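Side-chain contacts in probable thiol peroxidase (Chromobacterium violaceum, PDB 3KEB), which probably acts as a peroxidase of the redoxin family, which is built on the thioredoxin fold: residues L57-D62 with A97-E102; L68-T73 with L83-I88; I53-S58 with Y123-T128; L111-L114 with D118-K121; D26-F31 with T49-V54. All blocks are in the same frame, centred on the assembly; numbering follows the deposited sequence. Where two conformers were deposited one is given.

Interaction 1: L57-D62 with A97-E102; sequences LSVDED and ARARHE
The loop that leaves strand 51-55 meets helix 93-103 close to the subunit interface, where V59 and D60 face A99 and R98. The apolar half is small: the CB of A99, directed at the loop, touches V59 CG2 at 3.8 Å and lies 4.0 Å from V59 CB. Placed between the backbone N and the carbonyl carbon of V59, CG2 is the branch left nearest to A99 CB.

Beside it, the charged pair passes obliquely. D60 OD1 is 3.6 Å from R98 NH1, and the carboxylate and guanidinium planes are turned 50° apart. Because this oxygen stands well out of the guanidinium plane, the salt bridge rests on charge alone, with no N-H aimed at it. A water bridges the same groups: it lies in the guanidinium plane at the edge, 3.0 Å from R98 NH1, which donates to it, and 3.0 Å from D60 OD2. E102 CG covers one face of the R98 guanidinium, 3.7 Å above its centre.

D60 stands in a type I turn running from S58 to E61. Within that turn S58 OG accepts from D60 N (2.8 Å, 165°), forming an ST turn, and S58 OG is also hydrogen-bonded to D91. The stronger polar partners of the charged pair belong to the second subunit: D60 bonds S95 of the second subunit and forms a salt bridge with R98 of that subunit, while R98 pairs with E102 of the second subunit.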
# COMPACT_ATOMS: atom_id res chain seq x y z
N LEU A 57 -11.00 -2.35 -0.25
CA LEU A 57 -10.17 -1.55 -1.14
C LEU A 57 -9.03 -0.94 -0.37
O LEU A 57 -7.79 -1.07 -0.66
CB LEU A 57 -10.97 -0.47 -1.88
CG LEU A 57 -11.99 -0.94 -2.88
CD1 LEU A 57 -12.78 0.27 -3.48
CD2 LEU A 57 -11.22 -1.78 -4.03
N SER A 58 -9.36 -0.27 0.76
CA SER A 58 -8.33 0.23 1.53
C SER A 58 -9.00 0.70 2.92
O SER A 58 -10.16 0.92 2.89
CB SER A 58 -7.86 1.56 0.99
OG SER A 58 -7.14 2.37 1.99
N VAL A 59 -8.27 0.69 4.02
CA VAL A 59 -8.72 1.29 5.32
C VAL A 59 -8.84 2.82 5.28
O VAL A 59 -9.41 3.42 6.22
CB VAL A 59 -7.76 0.93 6.52
CG1 VAL A 59 -7.79 -0.55 6.86
CG2 VAL A 59 -6.30 1.41 6.28
N ASP A 60 -8.41 3.45 4.20
CA ASP A 60 -8.58 4.87 4.00
C ASP A 60 -9.65 5.22 2.99
O ASP A 60 -9.74 6.35 2.54
CB ASP A 60 -7.22 5.47 3.67
CG ASP A 60 -6.33 5.57 4.88
OD1 ASP A 60 -6.77 6.25 5.85
OD2 ASP A 60 -5.22 5.04 4.88
N GLU A 61 -10.47 4.25 2.60
CA GLU A 61 -11.75 4.53 1.93
C GLU A 61 -12.82 4.51 3.05
O GLU A 61 -12.59 3.97 4.12
CB GLU A 61 -12.09 3.47 0.91
CG GLU A 61 -11.20 3.46 -0.37
CD GLU A 61 -11.33 4.75 -1.24
OE1 GLU A 61 -12.46 5.35 -1.32
OE2 GLU A 61 -10.29 5.16 -1.83
N ASP A 62 -13.96 5.13 2.76
CA ASP A 62 -15.07 5.20 3.69
C ASP A 62 -16.26 4.46 3.11
O ASP A 62 -16.43 3.27 3.43
CB ASP A 62 -15.35 6.64 4.02
CG ASP A 62 -16.40 6.80 5.10
OD1 ASP A 62 -16.74 5.78 5.79
OD2 ASP A 62 -16.84 7.99 5.24
N ALA A 97 -1.12 0.25 10.43
CA ALA A 97 -0.78 0.59 11.80
C ALA A 97 -1.40 1.91 12.22
O ALA A 97 -1.95 2.03 13.35
CB ALA A 97 0.72 0.55 12.01
N ARG A 98 -1.39 2.89 11.33
CA ARG A 98 -2.03 4.17 11.60
C ARG A 98 -3.56 3.99 11.80
O ARG A 98 -4.12 4.52 12.74
CB ARG A 98 -1.82 5.14 10.46
CG ARG A 98 -2.50 6.45 10.68
CD ARG A 98 -3.09 6.96 9.37
NE ARG A 98 -3.97 8.08 9.70
CZ ARG A 98 -5.30 8.07 9.66
NH1 ARG A 98 -5.99 6.98 9.26
NH2 ARG A 98 -5.94 9.19 10.00
N ALA A 99 -4.20 3.21 10.93
CA ALA A 99 -5.65 2.90 11.09
C ALA A 99 -5.96 2.30 12.47
O ALA A 99 -6.89 2.73 13.13
CB ALA A 99 -6.11 1.97 10.02
N ARG A 100 -5.13 1.36 12.90
CA ARG A 100 -5.31 0.73 14.21
C ARG A 100 -5.19 1.77 15.32
O ARG A 100 -6.02 1.80 16.23
CB ARG A 100 -4.35 -0.40 14.46
CG ARG A 100 -4.80 -1.23 15.65
CD ARG A 100 -3.80 -2.28 16.00
NE ARG A 100 -3.59 -3.28 14.98
CZ ARG A 100 -4.44 -4.27 14.71
NH1 ARG A 100 -5.62 -4.38 15.34
NH2 ARG A 100 -4.11 -5.14 13.77
N HIS A 101 -4.14 2.59 15.25
CA HIS A 101 -3.91 3.64 16.20
C HIS A 101 -5.09 4.57 16.29
O HIS A 101 -5.48 5.01 17.39
CB HIS A 101 -2.65 4.39 15.79
CG HIS A 101 -2.24 5.44 16.75
ND1 HIS A 101 -1.63 5.15 17.95
CD2 HIS A 101 -2.32 6.79 16.67
CE1 HIS A 101 -1.37 6.29 18.58
NE2 HIS A 101 -1.76 7.30 17.82
N GLU A 102 -5.64 4.94 15.14
CA GLU A 102 -6.70 5.96 15.07
C GLU A 102 -8.11 5.41 15.35
O GLU A 102 -8.96 6.13 15.90
CB GLU A 102 -6.72 6.64 13.71
CG GLU A 102 -5.49 7.50 13.41
CD GLU A 102 -5.38 8.69 14.33
OE1 GLU A 102 -6.42 9.34 14.53
OE2 GLU A 102 -4.27 8.96 14.85
O HOH W 1 -4.90 4.55 7.83

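Interaction 2: L68-T73 with L83-I88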
# COMPACT_ATOMS: atom_id res chain seq x y z
N LEU A 68 -16.53 1.94 6.58
CA LEU A 68 -17.96 1.69 6.91
C LEU A 68 -18.29 0.21 6.82
O LEU A 68 -18.93 -0.37 7.70
CB LEU A 68 -18.85 2.49 5.96
CG LEU A 68 -20.33 2.36 6.11
CD1 LEU A 68 -20.74 3.06 7.41
CD2 LEU A 68 -20.99 3.03 4.88
N LEU A 69 -17.85 -0.43 5.74
CA LEU A 69 -18.03 -1.85 5.60
C LEU A 69 -17.32 -2.65 6.67
O LEU A 69 -17.85 -3.71 7.10
CB LEU A 69 -17.47 -2.29 4.25
CG LEU A 69 -17.59 -3.80 3.87
CD1 LEU A 69 -18.98 -4.26 3.76
CD2 LEU A 69 -16.90 -4.06 2.56
N LEU A 70 -16.14 -2.20 7.04
CA LEU A 70 -15.44 -2.84 8.14
C LEU A 70 -16.28 -2.74 9.41
O LEU A 70 -16.36 -3.70 10.16
CB LEU A 70 -14.07 -2.21 8.39
CG LEU A 70 -13.19 -2.87 9.47
CD1 LEU A 70 -13.09 -4.41 9.23
CD2 LEU A 70 -11.81 -2.24 9.48
N ARG A 71 -16.87 -1.55 9.65
CA ARG A 71 -17.67 -1.35 10.80
C ARG A 71 -18.88 -2.31 10.84
O ARG A 71 -19.24 -2.86 11.91
CB ARG A 71 -18.15 0.11 10.88
CG ARG A 71 -19.02 0.44 12.13
CD ARG A 71 -19.82 1.77 12.00
NE ARG A 71 -21.02 1.58 11.16
CZ ARG A 71 -21.77 2.58 10.66
NH1 ARG A 71 -21.46 3.85 10.88
NH2 ARG A 71 -22.85 2.29 9.94
N GLU A 72 -19.56 -2.47 9.70
CA GLU A 72 -20.74 -3.35 9.64
C GLU A 72 -20.33 -4.81 9.92
O GLU A 72 -21.05 -5.59 10.52
CB GLU A 72 -21.42 -3.20 8.26
CG GLU A 72 -21.99 -1.82 8.09
CD GLU A 72 -22.97 -1.49 9.16
OE1 GLU A 72 -24.00 -2.18 9.17
OE2 GLU A 72 -22.70 -0.59 10.01
N THR A 73 -19.15 -5.15 9.47
CA THR A 73 -18.60 -6.49 9.66
C THR A 73 -18.25 -6.68 11.16
O THR A 73 -18.54 -7.73 11.71
CB THR A 73 -17.32 -6.71 8.82
OG1 THR A 73 -17.57 -6.50 7.42
CG2 THR A 73 -16.77 -8.16 8.99
N LEU A 83 -14.84 -15.95 16.02
CA LEU A 83 -14.51 -15.86 14.64
C LEU A 83 -13.46 -14.76 14.50
O LEU A 83 -13.74 -13.57 14.84
CB LEU A 83 -15.79 -15.54 13.88
CG LEU A 83 -16.08 -16.18 12.53
CD1 LEU A 83 -16.17 -17.68 12.65
CD2 LEU A 83 -17.36 -15.61 11.95
N LYS A 84 -12.29 -15.14 14.03
CA LYS A 84 -11.16 -14.22 13.87
C LYS A 84 -11.33 -13.41 12.57
O LYS A 84 -11.31 -13.99 11.46
CB LYS A 84 -9.82 -14.97 13.86
CG LYS A 84 -8.60 -14.16 13.61
CD LYS A 84 -8.35 -13.13 14.74
CE LYS A 84 -7.11 -12.25 14.53
NZ LYS A 84 -6.91 -11.43 15.76
N LEU A 85 -11.44 -12.10 12.71
CA LEU A 85 -11.58 -11.19 11.58
C LEU A 85 -10.18 -10.85 11.07
O LEU A 85 -9.31 -10.34 11.85
CB LEU A 85 -12.31 -9.91 12.01
CG LEU A 85 -12.53 -8.88 10.88
CD1 LEU A 85 -13.19 -9.54 9.64
CD2 LEU A 85 -13.31 -7.72 11.32
N ILE A 86 -9.95 -11.20 9.80
CA ILE A 86 -8.67 -10.96 9.09
C ILE A 86 -8.97 -10.04 7.87
O ILE A 86 -9.65 -10.44 6.91
CB ILE A 86 -8.02 -12.26 8.59
CG1 ILE A 86 -7.76 -13.22 9.78
CG2 ILE A 86 -6.72 -11.94 7.88
CD1 ILE A 86 -7.36 -14.65 9.35
N VAL A 87 -8.49 -8.80 7.96
CA VAL A 87 -8.68 -7.80 6.92
C VAL A 87 -7.41 -7.76 6.07
O VAL A 87 -6.30 -7.65 6.61
CB VAL A 87 -8.97 -6.42 7.52
CG1 VAL A 87 -8.97 -5.30 6.43
CG2 VAL A 87 -10.31 -6.43 8.28
N ILE A 88 -7.57 -7.84 4.75
CA ILE A 88 -6.47 -7.84 3.82
C ILE A 88 -6.68 -6.71 2.82
O ILE A 88 -7.80 -6.58 2.25
CB ILE A 88 -6.31 -9.18 3.06
CG1 ILE A 88 -6.16 -10.33 4.09
CG2 ILE A 88 -5.10 -9.13 2.06
CD1 ILE A 88 -6.18 -11.74 3.51
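L70 makes the first touch on helix 67-77 as the segment is followed from its N-terminal end, reaching strand 84-89 through CD1. This methyl comes within 3.6 Å of V87 CG2 and 3.9 Å of L85 CD2, so it sits against two strand residues that lie on the same face of the sheet. Its CB leaves the helix pointing neither at the strand nor from it; CG, anti to the backbone N (chi1 -175°), brings the branch over.

R71 and E72 turn to the other side of the helix and pair with each other. R71 approaches side-on, with NE 3.0 Å and NH2 2.9 Å from the single oxygen E72 OE2, which lies in the guanidinium plane. NE meets that oxygen nearly along its C-O bond, whereas NH2 comes from above the carboxylate plane.

This is the helix-on-sheet layer of a right-handed beta-alpha-beta unit made of strand 51-55, helix 67-77 and strand 84-89. The axes of the helix and strand segments are 11.2 Å apart and run almost antiparallel, at 168°.

One turn on from L70, T73 directs its side chain at the strand. The methyl CG2 rests 3.9 Å from L85 CD1, while L85 CD2 lies between L70 CD1 and T73 CG2. The hydroxyl is directed back into the helix instead: T73 OG1 donates to L69 O at 2.8 Å. That carbonyl also takes the backbone N-H of T73, and the two donors arrive from opposite faces of its plane. L52 and F164 also pack on T73.

Interaction 3: I53-S58 with Y123-T128; sequences IVTLLS and YGVLIT
T55 and V125 reach toward each other tip to tip from strand 51-55 and from the loop that follows helix 119-122. In T55, CB points at the loop, and the side chain then divides. OG1 lies between the backbone N and the carbonyl carbon (chi1 53°) and ends 4.1 Å from V125 CG1, an apolar touch on a polar atom. The hydroxyl itself is hydrogen-bonded with the carbonyl of S137. The other branch, CG2, comes to 4.4 Å from V125 CG2. V125 thus sets both methyls before the threonine, CG1 before the oxygen and CG2 before the methyl, and V125 also packs on A139 of the neighbouring strand.

To either end in sequence the contact is looser. After the central pair, L57 CD2 and I127 CD1 stand 4.5 Å apart, each an outermost carbon of its side chain; before it, I53 and Y123 point at the opposite segment without close contact.

G124, with positive phi, is the C-prime residue of a Schellman motif, with V125 N bonded to H120 O and G124 N to K121 O. This motif ends helix 119-122, and the loop beyond it packs on one face of the central sheet of a thioredoxin fold.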
# COMPACT_ATOMS: atom_id res chain seq x y z
N ILE A 53 -12.36 -13.79 6.64
CA ILE A 53 -11.42 -13.00 5.83
C ILE A 53 -12.19 -11.96 4.99
O ILE A 53 -13.21 -12.27 4.41
CB ILE A 53 -10.57 -13.90 4.93
CG1 ILE A 53 -9.70 -14.84 5.78
CG2 ILE A 53 -9.72 -13.08 3.93
CD1 ILE A 53 -9.02 -15.82 5.01
N VAL A 54 -11.74 -10.72 5.02
CA VAL A 54 -12.36 -9.68 4.27
C VAL A 54 -11.28 -8.91 3.56
O VAL A 54 -10.30 -8.49 4.21
CB VAL A 54 -13.13 -8.67 5.20
CG1 VAL A 54 -13.60 -7.50 4.45
CG2 VAL A 54 -14.38 -9.37 5.86
N THR A 55 -11.46 -8.75 2.26
CA THR A 55 -10.65 -7.83 1.48
C THR A 55 -11.44 -6.54 1.34
O THR A 55 -12.66 -6.55 1.13
CB THR A 55 -10.30 -8.41 0.12
OG1 THR A 55 -11.54 -8.82 -0.56
CG2 THR A 55 -9.34 -9.58 0.28
N LEU A 56 -10.76 -5.43 1.60
CA LEU A 56 -11.32 -4.07 1.42
C LEU A 56 -10.46 -3.40 0.38
O LEU A 56 -9.35 -3.93 -0.01
CB LEU A 56 -11.30 -3.27 2.74
CG LEU A 56 -11.93 -3.85 4.03
CD1 LEU A 56 -11.52 -3.04 5.26
CD2 LEU A 56 -13.42 -3.91 3.89
N LEU A 57 -11.00 -2.35 -0.25
CA LEU A 57 -10.17 -1.55 -1.14
C LEU A 57 -9.03 -0.94 -0.37
O LEU A 57 -7.79 -1.07 -0.66
CB LEU A 57 -10.97 -0.47 -1.88
CG LEU A 57 -11.99 -0.94 -2.88
CD1 LEU A 57 -12.78 0.27 -3.48
CD2 LEU A 57 -11.22 -1.78 -4.03
N SER A 58 -9.36 -0.27 0.76
CA SER A 58 -8.33 0.23 1.53
C SER A 58 -9.00 0.70 2.92
O SER A 58 -10.16 0.92 2.89
CB SER A 58 -7.86 1.56 0.99
OG SER A 58 -7.14 2.37 1.99
N TYR A 123 -6.52 -15.38 -4.84
CA TYR A 123 -7.78 -15.26 -4.09
C TYR A 123 -8.92 -14.70 -4.96
O TYR A 123 -10.02 -14.49 -4.48
CB TYR A 123 -7.61 -14.41 -2.84
CG TYR A 123 -7.29 -15.27 -1.61
CD1 TYR A 123 -6.08 -15.87 -1.48
CD2 TYR A 123 -8.25 -15.50 -0.62
CE1 TYR A 123 -5.77 -16.69 -0.41
CE2 TYR A 123 -7.94 -16.29 0.49
CZ TYR A 123 -6.72 -16.89 0.59
OH TYR A 123 -6.40 -17.69 1.66
N GLY A 124 -8.67 -14.53 -6.26
CA GLY A 124 -9.71 -14.02 -7.19
C GLY A 124 -10.24 -12.62 -6.91
O GLY A 124 -11.45 -12.34 -7.05
N VAL A 125 -9.32 -11.73 -6.52
CA VAL A 125 -9.71 -10.36 -6.15
C VAL A 125 -8.85 -9.33 -6.86
O VAL A 125 -8.81 -8.16 -6.45
CB VAL A 125 -9.73 -10.18 -4.61
CG1 VAL A 125 -10.85 -11.02 -3.90
CG2 VAL A 125 -8.36 -10.44 -3.92
N LEU A 126 -8.18 -9.75 -7.92
CA LEU A 126 -7.31 -8.86 -8.69
C LEU A 126 -8.10 -7.90 -9.60
O LEU A 126 -8.83 -8.35 -10.45
CB LEU A 126 -6.32 -9.67 -9.55
CG LEU A 126 -5.34 -8.89 -10.48
CD1 LEU A 126 -4.48 -7.95 -9.63
CD2 LEU A 126 -4.51 -9.81 -11.37
N ILE A 127 -7.85 -6.62 -9.45
CA ILE A 127 -8.33 -5.56 -10.37
C ILE A 127 -7.09 -5.00 -11.10
O ILE A 127 -6.09 -4.66 -10.46
CB ILE A 127 -9.10 -4.43 -9.60
CG1 ILE A 127 -10.34 -4.99 -8.86
CG2 ILE A 127 -9.58 -3.32 -10.56
CD1 ILE A 127 -10.95 -4.08 -7.85
N THR A 128 -7.12 -4.96 -12.43
CA THR A 128 -6.03 -4.33 -13.17
C THR A 128 -6.42 -3.04 -13.93
O THR A 128 -5.52 -2.45 -14.55
CB THR A 128 -5.43 -5.29 -14.21
OG1 THR A 128 -6.49 -5.68 -15.10
CG2 THR A 128 -4.80 -6.53 -13.54

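Interaction 4: L111-L114 with D118-K121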
# COMPACT_ATOMS: atom_id res chain seq x y z
N LEU A 111 -3.65 -7.02 7.35
CA LEU A 111 -2.59 -7.59 6.52
C LEU A 111 -2.52 -6.85 5.21
O LEU A 111 -3.55 -6.56 4.60
CB LEU A 111 -2.87 -9.06 6.23
CG LEU A 111 -3.20 -9.92 7.47
CD1 LEU A 111 -3.27 -11.41 7.02
CD2 LEU A 111 -2.19 -9.75 8.63
N SER A 112 -1.29 -6.64 4.76
CA SER A 112 -0.96 -5.94 3.56
C SER A 112 -0.44 -6.92 2.52
O SER A 112 0.29 -7.89 2.85
CB SER A 112 0.14 -4.94 3.84
OG SER A 112 0.68 -4.44 2.65
N THR A 113 -0.80 -6.66 1.28
CA THR A 113 -0.33 -7.48 0.18
C THR A 113 1.00 -7.00 -0.38
O THR A 113 1.46 -7.51 -1.44
CB THR A 113 -1.33 -7.53 -0.95
OG1 THR A 113 -1.55 -6.22 -1.46
CG2 THR A 113 -2.69 -8.10 -0.45
N LEU A 114 1.66 -6.06 0.28
CA LEU A 114 2.91 -5.58 -0.36
C LEU A 114 3.99 -6.68 -0.48
O LEU A 114 4.70 -6.67 -1.43
CB LEU A 114 3.45 -4.28 0.27
CG LEU A 114 4.53 -4.43 1.27
CD1 LEU A 114 5.11 -3.10 1.80
CD2 LEU A 114 3.89 -5.24 2.37
N ASP A 118 0.78 -11.19 -5.72
CA ASP A 118 0.16 -12.40 -6.30
C ASP A 118 -0.94 -13.10 -5.41
O ASP A 118 -1.71 -13.98 -5.87
CB ASP A 118 1.24 -13.40 -6.60
CG ASP A 118 1.62 -14.15 -5.38
OD1 ASP A 118 2.02 -13.50 -4.37
OD2 ASP A 118 1.48 -15.39 -5.42
N PHE A 119 -1.03 -12.68 -4.16
CA PHE A 119 -2.21 -12.96 -3.36
C PHE A 119 -3.48 -12.63 -4.17
O PHE A 119 -4.43 -13.40 -4.19
CB PHE A 119 -2.22 -12.05 -2.13
CG PHE A 119 -3.51 -12.07 -1.40
CD1 PHE A 119 -3.78 -13.09 -0.49
CD2 PHE A 119 -4.47 -11.12 -1.63
CE1 PHE A 119 -4.97 -13.14 0.15
CE2 PHE A 119 -5.65 -11.18 -1.01
CZ PHE A 119 -5.91 -12.20 -0.09
N HIS A 120 -3.50 -11.46 -4.80
CA HIS A 120 -4.73 -11.02 -5.49
C HIS A 120 -5.24 -12.05 -6.52
O HIS A 120 -6.40 -12.39 -6.53
CB HIS A 120 -4.53 -9.69 -6.23
CG HIS A 120 -4.12 -8.51 -5.39
ND1 HIS A 120 -3.11 -8.53 -4.46
CD2 HIS A 120 -4.51 -7.22 -5.48
CE1 HIS A 120 -2.98 -7.32 -3.93
NE2 HIS A 120 -3.80 -6.51 -4.56
N LYS A 121 -4.39 -12.56 -7.39
CA LYS A 121 -4.90 -13.47 -8.37
C LYS A 121 -5.30 -14.78 -7.71
O LYS A 121 -6.33 -15.37 -8.05
CB LYS A 121 -3.87 -13.69 -9.47
CG LYS A 121 -4.42 -14.52 -10.62
CD LYS A 121 -3.74 -14.12 -11.96
CE LYS A 121 -4.35 -14.91 -13.12
NZ LYS A 121 -3.55 -14.75 -14.39
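T113 meets F119 and H120 through van der Waals contacts, its side chain running at about a right angle to both side chains. The methyl CG2 lies 3.7 Å from F119 CD2, approaching that ring obliquely, and 3.6 Å from H120 CE1. T113 CB is closer still to the histidine, at 3.4 Å from H120 CE1. H120 CE1 therefore sits against three atoms of the threonine.

The closest approach involves a polar atom: T113 OG1 is 3.1 Å from H120 CE1, at the edge of the imidazole and in its plane. Placed between the backbone N and the carbonyl carbon (chi1 61°), this oxygen stands beside the ring rather than over it. Its hydrogen-bond partner is R117 NH2. The imidazole nitrogens make weak bonds, ND1 to the carbonyl of R117 and NE2 to that of G134.

Strand 109-112 of the central sheet ends here, and the chain passes through a short connection into helix 119-122. Hydrogen bonds shape the exit from the strand: S112 OG accepts from L114 N (3.0 Å, 163°) to form an ST turn, and the same oxygen is bonded to D91 O.

Aromatic packing extends the contact into the core. F119 stacks with Y123, just beyond the end of helix 119-122, and touches I88 of strand 84-89, a residue against which T113 also packs.

Interaction 5: D26-F31 with T49-V54; sequences DYLPSF and TPKLIV
L28 and I53 form the tight part of this contact, meeting tip to tip. I53 CD1 fits against the fork of the leucine, 4.0 Å from L28 CD1 and 4.1 Å from L28 CD2. CG of L28 and CG1 of I53 are both anti to the carbonyl carbon (chi1 near -64°), and the two side chains bridge the 10.2 Å between CA of L28 and CA of I53. Y123 and I141 close in on L28, and I88 on I53.

Strand 51-55 lies inside the mixed sheet of the thioredoxin fold, between strands 84-89 and 139-143, and the loop 26-31 crosses over one face of it before strand 32-35 begins.

Toward the start of the strand the packing thins. K51 offers only its aliphatic part, CE lying 4.3 Å from L28 CD1. K51 NZ bends back to T49 O at 3.1 Å, nearly along the C=O axis, and also bonds F46 O, so the ammonium is turned away to backbone carbonyls while CE faces the leucine. T49 OG1 in turn donates to P50 O at 2.8 Å, on a lone pair in the carbonyl plane. On the loop, Y27 and S30 lie on the solvent side.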
# COMPACT_ATOMS: atom_id res chain seq x y z
N ASP A 26 -13.85 -25.55 -0.55
CA ASP A 26 -12.42 -25.37 -0.81
C ASP A 26 -11.62 -25.18 0.48
O ASP A 26 -12.13 -24.58 1.46
CB ASP A 26 -12.13 -24.14 -1.70
CG ASP A 26 -12.59 -24.27 -3.12
OD1 ASP A 26 -13.02 -25.36 -3.56
OD2 ASP A 26 -12.45 -23.22 -3.83
N TYR A 27 -10.37 -25.64 0.48
CA TYR A 27 -9.38 -25.23 1.47
C TYR A 27 -8.82 -23.88 1.02
O TYR A 27 -8.61 -23.67 -0.18
CB TYR A 27 -8.27 -26.26 1.61
CG TYR A 27 -8.64 -27.49 2.41
CD1 TYR A 27 -8.45 -27.55 3.80
CD2 TYR A 27 -9.18 -28.59 1.80
CE1 TYR A 27 -8.77 -28.70 4.52
CE2 TYR A 27 -9.50 -29.73 2.53
CZ TYR A 27 -9.30 -29.76 3.89
OH TYR A 27 -9.63 -30.90 4.59
N LEU A 28 -8.68 -22.94 1.96
CA LEU A 28 -8.09 -21.63 1.63
C LEU A 28 -6.75 -21.76 0.95
O LEU A 28 -5.87 -22.61 1.37
CB LEU A 28 -7.97 -20.74 2.86
CG LEU A 28 -9.21 -20.26 3.61
CD1 LEU A 28 -8.85 -19.77 4.98
CD2 LEU A 28 -9.98 -19.19 2.81
N PRO A 29 -6.54 -20.95 -0.10
CA PRO A 29 -5.17 -20.87 -0.64
C PRO A 29 -4.20 -20.30 0.37
O PRO A 29 -4.58 -19.44 1.17
CB PRO A 29 -5.31 -19.90 -1.85
CG PRO A 29 -6.72 -20.08 -2.30
CD PRO A 29 -7.48 -20.20 -0.94
N SER A 30 -2.96 -20.78 0.34
CA SER A 30 -1.94 -20.30 1.22
C SER A 30 -1.68 -18.85 0.88
O SER A 30 -1.95 -18.39 -0.22
CB SER A 30 -0.66 -21.12 1.08
OG SER A 30 -0.15 -20.94 -0.22
N PHE A 31 -1.21 -18.11 1.86
CA PHE A 31 -0.77 -16.74 1.61
C PHE A 31 0.47 -16.43 2.43
O PHE A 31 0.72 -17.07 3.47
CB PHE A 31 -1.93 -15.72 1.81
CG PHE A 31 -2.54 -15.66 3.19
CD1 PHE A 31 -3.89 -16.02 3.37
CD2 PHE A 31 -1.85 -15.16 4.29
CE1 PHE A 31 -4.49 -15.92 4.60
CE2 PHE A 31 -2.44 -15.09 5.57
CZ PHE A 31 -3.76 -15.44 5.73
N THR A 49 -8.36 -21.57 14.72
CA THR A 49 -9.50 -20.71 14.85
C THR A 49 -10.27 -20.59 13.56
O THR A 49 -9.67 -20.56 12.47
CB THR A 49 -9.13 -19.25 15.35
OG1 THR A 49 -10.33 -18.50 15.52
CG2 THR A 49 -8.23 -18.52 14.36
N PRO A 50 -11.59 -20.53 13.65
CA PRO A 50 -12.34 -20.17 12.47
C PRO A 50 -12.07 -18.71 12.19
O PRO A 50 -11.65 -17.99 13.08
CB PRO A 50 -13.80 -20.40 12.85
CG PRO A 50 -13.82 -20.59 14.33
CD PRO A 50 -12.46 -20.82 14.82
N LYS A 51 -12.29 -18.33 10.95
CA LYS A 51 -12.06 -16.95 10.55
C LYS A 51 -12.90 -16.42 9.49
O LYS A 51 -13.49 -17.15 8.71
CB LYS A 51 -10.63 -16.75 10.16
CG LYS A 51 -10.09 -17.69 9.17
CD LYS A 51 -8.85 -18.11 9.82
CE LYS A 51 -8.17 -19.20 9.20
NZ LYS A 51 -7.53 -20.08 10.35
N LEU A 52 -12.98 -15.10 9.50
CA LEU A 52 -13.76 -14.32 8.55
C LEU A 52 -12.71 -13.43 7.86
O LEU A 52 -12.15 -12.51 8.48
CB LEU A 52 -14.81 -13.48 9.30
CG LEU A 52 -15.90 -12.92 8.40
CD1 LEU A 52 -16.72 -14.01 7.58
CD2 LEU A 52 -16.89 -12.08 9.24
N ILE A 53 -12.36 -13.79 6.64
CA ILE A 53 -11.42 -13.00 5.83
C ILE A 53 -12.19 -11.96 4.99
O ILE A 53 -13.21 -12.27 4.41
CB ILE A 53 -10.57 -13.90 4.93
CG1 ILE A 53 -9.70 -14.84 5.78
CG2 ILE A 53 -9.72 -13.08 3.93
CD1 ILE A 53 -9.02 -15.82 5.01
N VAL A 54 -11.74 -10.72 5.02
CA VAL A 54 -12.36 -9.68 4.27
C VAL A 54 -11.28 -8.91 3.56
O VAL A 54 -10.30 -8.49 4.21
CB VAL A 54 -13.13 -8.67 5.20
CG1 VAL A 54 -13.60 -7.50 4.45
CG2 VAL A 54 -14.38 -9.37 5.86

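Interactions 2, 3, 4 and 5 all reach the central mixed sheet, in which strands 109-112, 84-89 and 51-55 lie side by side. Interactions 3 and 5 share I53 and V54 of strand 51-55, while interactions 3 and 4 are the nearest pair, their centres 8 Å apart and helix 119-122 joining them. Interaction 2 adds the helix 67-77 layer. Interaction 1 lies toward the second subunit, about 22 Å between centres from interaction 5. Along the chain, interaction 5 comes first, interaction 2 falls within the span of interaction 1, and interaction 4 within that of interaction 3. Interactions 1 and 3 share L57 and S58, so the chain runs from the buried contacts directly to the edge facing the second subunit.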